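Local coordinates for protein dihydropyrimidinase (Brevibacillus agri, PDB 3SFW) that probably catalyses the zinc-dependent, reversible ring opening of dihydropyrimidines such as dihydrouracil to N-carbamoyl-beta-amino acids, at residues Ile206-Thr211 against Lys284-Pro289. Residues are numbered along the deposited sequence; the frame is centred on the assembly and turned at random.
Sequences IYHAYT and KYVWSP
His208 reaches from the short helix 206-210 to the loop 284-289, and its imidazole is gripped there over one face and at its edge. Val286 CG1 sits squarely above the ring, 3.7 Å from the centroid and 7° off the normal, a CH-pi contact, while Val286 CG2 lies alongside His208 CB. Turning CG anti to the backbone N (chi1 175°) carries His208 NE2 to the backbone of Trp287. There His208 NE2 donates a hydrogen bond to Trp287 O at 2.8 Å; the acceptor lies close to the imidazole plane, but the N-H...O angle is a bent 147°, and the donor stands well above the carbonyl plane. Ser288 OG also lies at the edge, in the plane of the ring, 3.1 Å from His208 CE1, and is itself hydrogen-bonded to Asn337 OD1. Asn337 also touches the histidine, and the neighbouring Gly338 pairs through its backbone with Val286. Without the imidazole, as with an alanine here, Trp287 O would probably lose this donor and the space under Val286 CG1 would be left unfilled. Beyond Ser288, whose side chain lies about 6 Å from a bound zinc ion, a cis peptide bond leads into Pro289, which packs on the zinc ligand His239. The bond to a backbone carbonyl is consistent with a proton on NE2, and together with the covered face it probably helps hold the ring's rotation; a buried histidine thus ties helix 206-210 to a loop bordering the metal centre of this TIM-barrel amidohydrolase.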
loop_
_atom_site.group_PDB
_atom_site.type_symbol
_atom_site.label_atom_id
_atom_site.label_comp_id
_atom_site.label_asym_id
_atom_site.label_seq_id
_atom_site.Cartn_x
_atom_site.Cartn_y
_atom_site.Cartn_z
ATOM N N ILE A 206 8.805 2.727 32.380
ATOM C CA ILE A 206 8.366 1.974 31.191
ATOM C C ILE A 206 6.985 2.409 30.691
ATOM O O ILE A 206 6.729 2.379 29.495
ATOM C CB ILE A 206 8.407 0.420 31.430
ATOM C CG1 ILE A 206 8.080 -0.354 30.163
ATOM C CG2 ILE A 206 7.458 0.026 32.564
ATOM C CD1 ILE A 206 9.063 -0.112 29.023
ATOM N N TYR A 207 6.114 2.901 31.572
ATOM C CA TYR A 207 4.772 3.314 31.105
ATOM C C TYR A 207 4.826 4.604 30.287
ATOM O O TYR A 207 3.877 4.895 29.574
ATOM C CB TYR A 207 3.751 3.445 32.250
ATOM C CG TYR A 207 3.501 2.093 32.866
ATOM C CD1 TYR A 207 4.305 1.654 33.911
ATOM C CD2 TYR A 207 2.672 1.172 32.240
ATOM C CE1 TYR A 207 4.180 0.373 34.441
ATOM C CE2 TYR A 207 2.545 -0.150 32.746
ATOM C CZ TYR A 207 3.322 -0.533 33.836
ATOM O OH TYR A 207 3.254 -1.818 34.357
ATOM N N HIS A 208 5.972 5.283 30.294
ATOM C CA HIS A 208 6.162 6.402 29.343
ATOM C C HIS A 208 6.073 5.896 27.899
ATOM O O HIS A 208 5.512 6.572 27.013
ATOM C CB HIS A 208 7.493 7.156 29.586
ATOM C CG HIS A 208 7.750 8.196 28.555
ATOM N ND1 HIS A 208 7.128 9.427 28.573
ATOM C CD2 HIS A 208 8.477 8.152 27.414
ATOM C CE1 HIS A 208 7.496 10.114 27.501
ATOM N NE2 HIS A 208 8.343 9.375 26.804
ATOM N N ALA A 209 6.581 4.686 27.647
ATOM C CA ALA A 209 6.472 4.150 26.308
ATOM C C ALA A 209 5.085 3.583 26.054
ATOM O O ALA A 209 4.512 3.776 24.988
ATOM C CB ALA A 209 7.544 3.110 26.055
ATOM N N TYR A 210 4.581 2.784 27.004
ATOM C CA TYR A 210 3.330 2.101 26.785
ATOM C C TYR A 210 2.166 3.027 26.535
ATOM O O TYR A 210 1.187 2.625 25.911
ATOM C CB TYR A 210 3.005 1.180 27.946
ATOM C CG TYR A 210 3.985 0.042 28.127
ATOM C CD1 TYR A 210 4.059 -0.637 29.354
ATOM C CD2 TYR A 210 4.790 -0.396 27.080
ATOM C CE1 TYR A 210 4.932 -1.731 29.528
ATOM C CE2 TYR A 210 5.691 -1.469 27.254
ATOM C CZ TYR A 210 5.710 -2.162 28.474
ATOM O OH TYR A 210 6.617 -3.206 28.669
ATOM N N THR A 211 2.254 4.267 27.031
ATOM C CA THR A 211 1.160 5.211 26.911
ATOM C C THR A 211 1.301 6.091 25.633
ATOM O O THR A 211 0.478 6.991 25.393
ATOM C CB THR A 211 1.106 6.176 28.134
ATOM O OG1 THR A 211 2.392 6.785 28.347
ATOM C CG2 THR A 211 0.704 5.409 29.440
ATOM N N LYS A 284 16.390 7.645 32.604
ATOM C CA LYS A 284 17.440 8.164 31.693
ATOM C C LYS A 284 17.023 8.121 30.211
ATOM O O LYS A 284 17.565 8.891 29.390
ATOM C CB LYS A 284 18.700 7.347 31.855
ATOM C CG LYS A 284 19.420 7.601 33.191
ATOM C CD LYS A 284 20.659 6.694 33.312
ATOM C CE LYS A 284 21.521 7.102 34.495
ATOM N NZ LYS A 284 22.713 6.179 34.688
ATOM N N TYR A 285 16.116 7.200 29.881
ATOM C CA TYR A 285 15.738 6.959 28.472
ATOM C C TYR A 285 14.356 7.488 28.151
ATOM O O TYR A 285 13.783 7.137 27.109
ATOM C CB TYR A 285 15.799 5.437 28.152
ATOM C CG TYR A 285 17.200 4.922 28.307
ATOM C CD1 TYR A 285 18.100 5.004 27.241
ATOM C CD2 TYR A 285 17.686 4.498 29.571
ATOM C CE1 TYR A 285 19.441 4.635 27.396
ATOM C CE2 TYR A 285 19.023 4.093 29.724
ATOM C CZ TYR A 285 19.897 4.182 28.620
ATOM O OH TYR A 285 21.242 3.848 28.728
ATOM N N VAL A 286 13.813 8.320 29.043
ATOM C CA VAL A 286 12.468 8.886 28.832
ATOM C C VAL A 286 12.583 10.180 27.975
ATOM O O VAL A 286 13.273 11.101 28.342
ATOM C CB VAL A 286 11.797 9.223 30.205
ATOM C CG1 VAL A 286 10.579 10.184 30.008
ATOM C CG2 VAL A 286 11.358 7.909 30.867
ATOM N N TRP A 287 12.060 10.084 26.762
ATOM C CA TRP A 287 11.981 11.194 25.774
ATOM C C TRP A 287 10.893 10.759 24.820
ATOM O O TRP A 287 10.413 9.612 24.909
ATOM C CB TRP A 287 13.308 11.385 25.008
ATOM C CG TRP A 287 13.942 10.099 24.517
ATOM C CD1 TRP A 287 13.477 9.280 23.535
ATOM C CD2 TRP A 287 15.222 9.572 24.929
ATOM N NE1 TRP A 287 14.397 8.238 23.315
ATOM C CE2 TRP A 287 15.463 8.406 24.168
ATOM C CE3 TRP A 287 16.163 9.955 25.922
ATOM C CZ2 TRP A 287 16.616 7.607 24.361
ATOM C CZ3 TRP A 287 17.333 9.222 26.057
ATOM C CH2 TRP A 287 17.573 8.082 25.250
ATOM N N SER A 288 10.419 11.677 23.966
ATOM C CA SER A 288 9.203 11.383 23.184
ATOM C C SER A 288 9.478 11.744 21.738
ATOM O O SER A 288 10.194 12.686 21.507
ATOM C CB SER A 288 8.032 12.234 23.676
ATOM O OG SER A 288 7.741 11.916 25.042
ATOM N N PRO A 289 8.969 10.966 20.778
ATOM C CA PRO A 289 8.312 9.667 20.936
ATOM C C PRO A 289 9.189 8.706 21.664
ATOM O O PRO A 289 10.401 8.867 21.721
ATOM C CB PRO A 289 8.104 9.182 19.492
ATOM C CG PRO A 289 9.112 9.960 18.682
ATOM C CD PRO A 289 9.179 11.300 19.348
#